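Side-chain contacts in arginase, mitochondrial (Medicago truncatula, PDB 6VSS), which hydrolyses L-arginine to urea and L-ornithine with two manganese ions per subunit, and also converts agmatine to putrescine, working as a homohexamer: residues L28-A31 / Q32-I36; V119-E122 / E123-C127; I224-D227 / V228-Q231. All blocks are in the same frame, centred on the assembly; numbering follows the deposited sequence.

Contact 1. Residues L28-A31 / Q32-I36; sequences LEKA and QNRVI
L28 and Q32 are joined by the first of the i to i+4 backbone hydrogen bonds in these two and a half turns or so of α-helix, Q32 N to L28 O at 2.9 Å, with N33 N to E29 O and V35 N to A31 O continuing the series. The side chains of L28 and Q32 then meet one turn apart. The glutamine chain runs extended beyond CG (chi2 175°) and carries its amide back past L28 O, so that Q32 NE2 lies 3.6 Å from L28 CG and equally near L28 CD2. This is van der Waals contact of the amide nitrogen with the leucine branch; the polar partner of NE2 is the backbone oxygen of C127, through a weak bond. On another side of the helix K30 and R34 run alongside each other in the same direction, K30 CG 4.0 Å from R34 CD. Their like charges stay apart, K30 NZ and R34 NE lying 5.3 Å from each other, and each is matched across the interface, K30 by E52 and R34 by E45 of the second subunit. N33 OD1 accepts a bond from R133 of helix 131-146, against which I36 also packs. Thus this start of helix 25-57 is wedged between its own chain and the second subunit, whose F49 covers L28 and A31.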
loop_
_atom_site.group_PDB
_atom_site.type_symbol
_atom_site.label_atom_id
_atom_site.label_comp_id
_atom_site.label_asym_id
_atom_site.label_seq_id
_atom_site.Cartn_x
_atom_site.Cartn_y
_atom_site.Cartn_z
ATOM N N LEU B 28 -8.273 40.239 18.697
ATOM C CA LEU B 28 -8.162 38.760 18.833
ATOM C C LEU B 28 -9.162 38.264 19.894
ATOM O O LEU B 28 -9.871 37.272 19.600
ATOM C CB LEU B 28 -6.716 38.411 19.191
ATOM C CG LEU B 28 -6.223 37.051 18.711
ATOM C CD1 LEU B 28 -5.957 37.065 17.208
ATOM C CD2 LEU B 28 -4.963 36.634 19.474
ATOM N N GLU B 29 -9.265 38.982 21.018
ATOM C CA GLU B 29 -10.166 38.616 22.144
ATOM C C GLU B 29 -11.623 38.622 21.669
ATOM O O GLU B 29 -12.358 37.680 22.007
ATOM C CB GLU B 29 -10.036 39.658 23.260
ATOM C CG GLU B 29 -11.221 40.612 23.337
ATOM C CD GLU B 29 -10.975 42.018 23.857
ATOM O OE1 GLU B 29 -10.375 42.157 24.943
ATOM O OE2 GLU B 29 -11.400 42.970 23.175
ATOM N N LYS B 30 -12.004 39.641 20.897
ATOM C CA LYS B 30 -13.397 39.781 20.407
ATOM C C LYS B 30 -13.638 38.747 19.299
ATOM O O LYS B 30 -14.723 38.183 19.263
ATOM C CB LYS B 30 -13.613 41.210 19.912
ATOM C CG LYS B 30 -15.065 41.634 19.753
ATOM C CD LYS B 30 -15.256 42.771 18.763
ATOM C CE LYS B 30 -14.572 42.512 17.434
ATOM N NZ LYS B 30 -15.226 43.223 16.310
ATOM N N ALA B 31 -12.661 38.477 18.434
ATOM C CA ALA B 31 -12.781 37.375 17.449
ATOM C C ALA B 31 -13.121 36.091 18.210
ATOM O O ALA B 31 -14.131 35.440 17.852
ATOM C CB ALA B 31 -11.535 37.221 16.612
ATOM N N GLN B 32 -12.326 35.780 19.240
ATOM C CA GLN B 32 -12.459 34.579 20.100
ATOM C C GLN B 32 -13.917 34.450 20.598
ATOM O O GLN B 32 -14.563 33.485 20.226
ATOM C CB GLN B 32 -11.388 34.610 21.206
ATOM C CG GLN B 32 -9.967 34.437 20.680
ATOM C CD GLN B 32 -8.861 34.580 21.705
ATOM O OE1 GLN B 32 -8.984 34.196 22.872
ATOM N NE2 GLN B 32 -7.711 35.041 21.245
ATOM N N ASN B 33 -14.433 35.391 21.384
ATOM C CA ASN B 33 -15.799 35.340 21.964
ATOM C C ASN B 33 -16.861 35.062 20.899
ATOM O O ASN B 33 -17.735 34.196 21.115
ATOM C CB ASN B 33 -16.159 36.652 22.662
ATOM C CG ASN B 33 -15.205 36.927 23.795
ATOM O OD1 ASN B 33 -14.624 36.000 24.343
ATOM N ND2 ASN B 33 -15.044 38.176 24.166
ATOM N N ARG B 34 -16.804 35.817 19.809
ATOM C CA ARG B 34 -17.808 35.816 18.723
ATOM C C ARG B 34 -17.770 34.462 17.991
ATOM O O ARG B 34 -18.865 33.856 17.681
ATOM C CB ARG B 34 -17.490 36.996 17.788
ATOM C CG ARG B 34 -17.432 38.356 18.477
ATOM C CD ARG B 34 -17.705 39.569 17.592
ATOM N NE ARG B 34 -18.943 39.531 16.789
ATOM C CZ ARG B 34 -20.145 39.949 17.174
ATOM N NH1 ARG B 34 -20.340 40.487 18.370
ATOM N NH2 ARG B 34 -21.163 39.834 16.339
ATOM N N VAL B 35 -16.575 33.981 17.681
ATOM C CA VAL B 35 -16.477 32.718 16.872
ATOM C C VAL B 35 -16.923 31.544 17.758
ATOM O O VAL B 35 -17.566 30.628 17.275
ATOM C CB VAL B 35 -15.089 32.497 16.257
ATOM C CG1 VAL B 35 -14.983 31.087 15.667
ATOM C CG2 VAL B 35 -14.786 33.549 15.187
ATOM N N ILE B 36 -16.580 31.576 19.028
ATOM C CA ILE B 36 -16.961 30.501 19.984
ATOM C C ILE B 36 -18.491 30.513 20.139
ATOM O O ILE B 36 -19.107 29.416 19.974
ATOM C CB ILE B 36 -16.234 30.677 21.324
ATOM C CG1 ILE B 36 -14.763 30.322 21.171
ATOM C CG2 ILE B 36 -16.932 29.879 22.409
ATOM C CD1 ILE B 36 -13.974 30.424 22.455
#

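Contact 2. Residues V119-E122 / E123-C127; sequences VPIE and EIRDC
The E123 chain starts with CG anti to the carbonyl carbon (chi1 -63°) and then bends sharply at chi2, 92°, which folds the carboxylate back toward P120 and sets E123 OE1 3.2 Å from P120 CB. The oxygen thus rests against the proline ring at the N-cap position of the short helix. One water makes weak bonds to both E122 N and E123 OE1, linking the glutamate loosely to the first turn. E123 OE2 has a weak bond of its own to the backbone N of D118 of the second subunit.

I124 comes to the same proline by its far end: with chi2 at 164° its chain is extended, and I124 CD1 reaches P120 CG at 4.2 Å and V119 CG1 at 4.3 Å, a small apolar patch at the start of the helix. The backbone of the turn is tied by I124 N to P120 O at 3.1 Å, by R125 N to I121 O at 2.8 Å and by D126 N to E122 O. P120 itself is the centre of an inverse gamma turn, closed by a weak bond from I121 N to V119 O, so the chain turns tightly where it leaves strand 113-118 for the helix.

The acidic ends face the second subunit: E122 pairs with its R89, and D126 with its K50 and R46. Within the chain, helix 121-125 follows strand 113-118, an outermost strand of the chain's sheet; P120 and C127 pack on A39 and V35 of helix 25-57, while V119 and I124 rest on V137 and L134 of helix 131-146.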
loop_
_atom_site.group_PDB
_atom_site.type_symbol
_atom_site.label_atom_id
_atom_site.label_comp_id
_atom_site.label_asym_id
_atom_site.label_seq_id
_atom_site.Cartn_x
_atom_site.Cartn_y
_atom_site.Cartn_z
ATOM N N VAL B 119 -17.484 19.868 16.814
ATOM C CA VAL B 119 -16.913 21.138 17.333
ATOM C C VAL B 119 -15.784 21.549 16.387
ATOM O O VAL B 119 -14.815 20.802 16.273
ATOM C CB VAL B 119 -16.351 21.001 18.751
ATOM C CG1 VAL B 119 -15.708 22.319 19.205
ATOM C CG2 VAL B 119 -17.417 20.507 19.724
ATOM N N PRO B 120 -15.862 22.757 15.775
ATOM C CA PRO B 120 -14.854 23.261 14.831
ATOM C C PRO B 120 -13.560 23.750 15.494
ATOM O O PRO B 120 -13.268 24.986 15.611
ATOM C CB PRO B 120 -15.592 24.419 14.146
ATOM C CG PRO B 120 -16.529 24.939 15.206
ATOM C CD PRO B 120 -16.962 23.710 15.984
ATOM N N ILE B 121 -12.773 22.758 15.915
ATOM C CA ILE B 121 -11.552 22.938 16.738
ATOM C C ILE B 121 -10.561 23.846 15.985
ATOM O O ILE B 121 -10.061 24.833 16.583
ATOM C CB ILE B 121 -10.949 21.555 17.066
ATOM C CG1 ILE B 121 -11.905 20.712 17.914
ATOM C CG2 ILE B 121 -9.594 21.724 17.741
ATOM C CD1 ILE B 121 -12.240 21.343 19.268
ATOM N N GLU B 122 -10.266 23.496 14.732
ATOM C CA GLU B 122 -9.263 24.197 13.888
ATOM C C GLU B 122 -9.620 25.692 13.826
ATOM O O GLU B 122 -8.755 26.531 14.107
ATOM C CB GLU B 122 -9.187 23.530 12.501
ATOM C CG GLU B 122 -8.381 24.310 11.449
ATOM C CD GLU B 122 -8.113 23.656 10.071
ATOM O OE1 GLU B 122 -8.937 22.854 9.556
ATOM O OE2 GLU B 122 -7.082 23.988 9.462
ATOM N N GLU B 123 -10.833 26.044 13.440
ATOM C CA GLU B 123 -11.250 27.469 13.294
ATOM C C GLU B 123 -11.184 28.235 14.633
ATOM O O GLU B 123 -10.775 29.434 14.651
ATOM C CB GLU B 123 -12.644 27.539 12.692
ATOM C CG GLU B 123 -12.721 26.963 11.284
ATOM C CD GLU B 123 -13.098 25.480 11.193
ATOM O OE1 GLU B 123 -13.057 24.765 12.239
ATOM O OE2 GLU B 123 -13.400 25.018 10.054
ATOM N N ILE B 124 -11.501 27.573 15.727
ATOM C CA ILE B 124 -11.402 28.186 17.074
ATOM C C ILE B 124 -9.938 28.374 17.458
ATOM O O ILE B 124 -9.597 29.500 17.893
ATOM C CB ILE B 124 -12.147 27.366 18.115
ATOM C CG1 ILE B 124 -13.649 27.422 17.844
ATOM C CG2 ILE B 124 -11.775 27.869 19.501
ATOM C CD1 ILE B 124 -14.399 26.346 18.569
ATOM N N ARG B 125 -9.115 27.331 17.353
ATOM C CA ARG B 125 -7.661 27.451 17.661
ATOM C C ARG B 125 -7.138 28.607 16.805
ATOM O O ARG B 125 -6.390 29.431 17.317
ATOM C CB ARG B 125 -6.856 26.183 17.334
ATOM C CG ARG B 125 -6.758 25.185 18.479
ATOM C CD ARG B 125 -5.944 23.911 18.257
ATOM N NE ARG B 125 -4.533 24.024 17.851
ATOM C CZ ARG B 125 -3.506 24.423 18.623
ATOM N NH1 ARG B 125 -2.278 24.431 18.134
ATOM N NH2 ARG B 125 -3.700 24.844 19.861
ATOM N N ASP B 126 -7.531 28.663 15.536
ATOM C CA ASP B 126 -7.039 29.705 14.590
ATOM C C ASP B 126 -7.466 31.128 15.021
ATOM O O ASP B 126 -7.049 32.038 14.352
ATOM C CB ASP B 126 -7.473 29.455 13.133
ATOM C CG ASP B 126 -6.801 30.427 12.154
ATOM O OD1 ASP B 126 -5.575 30.600 12.247
ATOM O OD2 ASP B 126 -7.500 31.048 11.348
ATOM N N CYS B 127 -8.306 31.330 16.036
ATOM C CA CYS B 127 -8.639 32.666 16.615
ATOM C C CYS B 127 -7.697 32.990 17.772
ATOM O O CYS B 127 -7.899 34.033 18.439
ATOM C CB CYS B 127 -10.034 32.709 17.208
ATOM S SG CYS B 127 -11.283 32.445 15.950
HETATM O O HOH W 1 -12.332 21.490 12.823
#

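Contact 3. Residues I224-D227 / V228-Q231; sequences ITND and VREQ
Apolar packing joins I224 to the first turn of helix 226-234. I224 CG1 lies 3.9 Å from V228 CG1, and the tip, I224 CD1, comes to 3.6 Å from R229 CG. With CG1 anti to the backbone N (chi1 178°) and the chain extended, the isoleucine crosses the arginine at about a right angle, and its other branch, CG2, sits over one face of the R229 guanidinium, 3.5 Å above the plane and offset toward the rim.

Of the contacts made by polar groups, the hydroxyl oxygen T225 OG1 lies against a methyl, V228 CG2, at 3.3 Å. N226 runs beside R229, its OD1 near the plane of the guanidinium at the edge but 3.8 Å from R229 NE; that buried nitrogen has no partner in the model. Charge is balanced at the far end, where R229 NH1 forms a salt bridge with E241. Without the guanidinium, as with an alanine here, E241 would probably lose its charged mate and the I224 CG2 methyl the flat group it lies against. D227 and E230 bring like charges close, D227 OD1 and E230 OE1 lying 2.7 Å apart with their carboxylate planes 63° apart; such closeness would be expected to raise the proton affinity of one of them.

Backbone bonds are led by R229 N to T225 O at 3.2 Å; those from V228 N to T225 O, E230 N to N226 O and Q231 N to D227 O are weak.

Beyond the segments, N226 ND2 bonds to G104 O of the third subunit and Q231 NE2 to L189 O. T225 takes the N-cap position of the helix and packs on Y190, an L-ornithine-binding residue, and on N98 of the third subunit. The whole is the strand-to-helix junction of a beta-alpha-beta crossover, strand 213-221 to helix 226-234 to strand 238-241, in the parallel sheet of the arginase fold, at the rim of the active site.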
loop_
_atom_site.group_PDB
_atom_site.type_symbol
_atom_site.label_atom_id
_atom_site.label_comp_id
_atom_site.label_asym_id
_atom_site.label_seq_id
_atom_site.Cartn_x
_atom_site.Cartn_y
_atom_site.Cartn_z
ATOM N N ILE B 224 3.217 0.858 30.145
ATOM C CA ILE B 224 3.040 1.569 31.427
ATOM C C ILE B 224 4.423 1.712 32.063
ATOM O O ILE B 224 5.193 0.746 32.102
ATOM C CB ILE B 224 1.991 0.829 32.262
ATOM C CG1 ILE B 224 1.790 1.480 33.632
ATOM C CG2 ILE B 224 2.316 -0.649 32.313
ATOM C CD1 ILE B 224 0.701 0.841 34.470
ATOM N N THR B 225 4.752 2.939 32.414
ATOM C CA THR B 225 6.024 3.309 33.071
ATOM C C THR B 225 5.833 3.042 34.554
ATOM O O THR B 225 4.681 2.977 34.982
ATOM C CB THR B 225 6.332 4.770 32.750
ATOM O OG1 THR B 225 5.179 5.458 33.235
ATOM C CG2 THR B 225 6.545 5.005 31.267
ATOM N N ASN B 226 6.922 2.923 35.299
ATOM C CA ASN B 226 6.859 2.619 36.745
ATOM C C ASN B 226 6.306 3.847 37.475
ATOM O O ASN B 226 5.674 3.652 38.489
ATOM C CB ASN B 226 8.184 2.047 37.256
ATOM C CG ASN B 226 8.583 0.775 36.521
ATOM O OD1 ASN B 226 7.764 -0.110 36.324
ATOM N ND2 ASN B 226 9.821 0.685 36.060
ATOM N N ASP B 227 6.433 5.058 36.969
ATOM C CA ASP B 227 5.864 6.240 37.677
ATOM C C ASP B 227 4.341 6.253 37.569
ATOM O O ASP B 227 3.683 6.791 38.461
ATOM C CB ASP B 227 6.392 7.547 37.113
ATOM C CG ASP B 227 7.770 7.835 37.659
ATOM O OD1 ASP B 227 8.107 7.260 38.716
ATOM O OD2 ASP B 227 8.500 8.600 37.018
ATOM N N VAL B 228 3.799 5.674 36.505
ATOM C CA VAL B 228 2.323 5.645 36.268
ATOM C C VAL B 228 1.755 4.479 37.061
ATOM O O VAL B 228 0.619 4.602 37.525
ATOM C CB VAL B 228 2.019 5.583 34.761
ATOM C CG1 VAL B 228 0.602 5.144 34.455
ATOM C CG2 VAL B 228 2.330 6.940 34.145
ATOM N N ARG B 229 2.571 3.441 37.301
ATOM C CA ARG B 229 2.206 2.380 38.276
ATOM C C ARG B 229 1.946 3.049 39.623
ATOM O O ARG B 229 0.984 2.627 40.266
ATOM C CB ARG B 229 3.235 1.257 38.306
ATOM C CG ARG B 229 3.105 0.329 37.116
ATOM C CD ARG B 229 4.130 -0.759 37.186
ATOM N NE ARG B 229 4.299 -1.498 35.937
ATOM C CZ ARG B 229 3.536 -2.509 35.550
ATOM N NH1 ARG B 229 2.501 -2.844 36.297
ATOM N NH2 ARG B 229 3.785 -3.179 34.430
ATOM N N GLU B 230 2.704 4.096 39.987
ATOM C CA GLU B 230 2.440 4.881 41.237
ATOM C C GLU B 230 1.044 5.485 41.134
ATOM O O GLU B 230 0.320 5.507 42.125
ATOM C CB GLU B 230 3.349 6.105 41.478
ATOM C CG GLU B 230 4.858 5.890 41.552
ATOM C CD GLU B 230 5.668 7.189 41.763
ATOM O OE1 GLU B 230 6.473 7.603 40.851
ATOM O OE2 GLU B 230 5.488 7.826 42.846
ATOM N N GLN B 231 0.739 6.065 39.975
ATOM C CA GLN B 231 -0.513 6.845 39.767
ATOM C C GLN B 231 -1.700 5.887 39.953
ATOM O O GLN B 231 -2.627 6.234 40.715
ATOM C CB GLN B 231 -0.485 7.549 38.406
ATOM C CG GLN B 231 0.482 8.715 38.337
ATOM C CD GLN B 231 -0.044 9.953 39.019
ATOM O OE1 GLN B 231 0.070 10.118 40.225
ATOM N NE2 GLN B 231 -0.640 10.841 38.234
#

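How the contacts relate
Contacts 1 and 2 adjoin, their centres 11 Å apart: besides the weak bond already noted at its oxygen, C127 of contact 2 places its SG 3.8 Å from V35 CG2 of contact 1, and I36 CG1 lies 4.2 Å from I124 CG2. Both face the second subunit. Contact 3 stands apart, its centre 40 Å from that of contact 1 and 34 Å from that of contact 2, and meets the third subunit instead. It approaches the L-ornithine site most closely, the T225 side chain about 3 Å from that of Y190, and I224 is about 11 Å from a manganese ion. In contact 2 the R125 side chain is about 9 Å from that of N196, probably a substrate-binding residue. Contact 1 lies away from these sites.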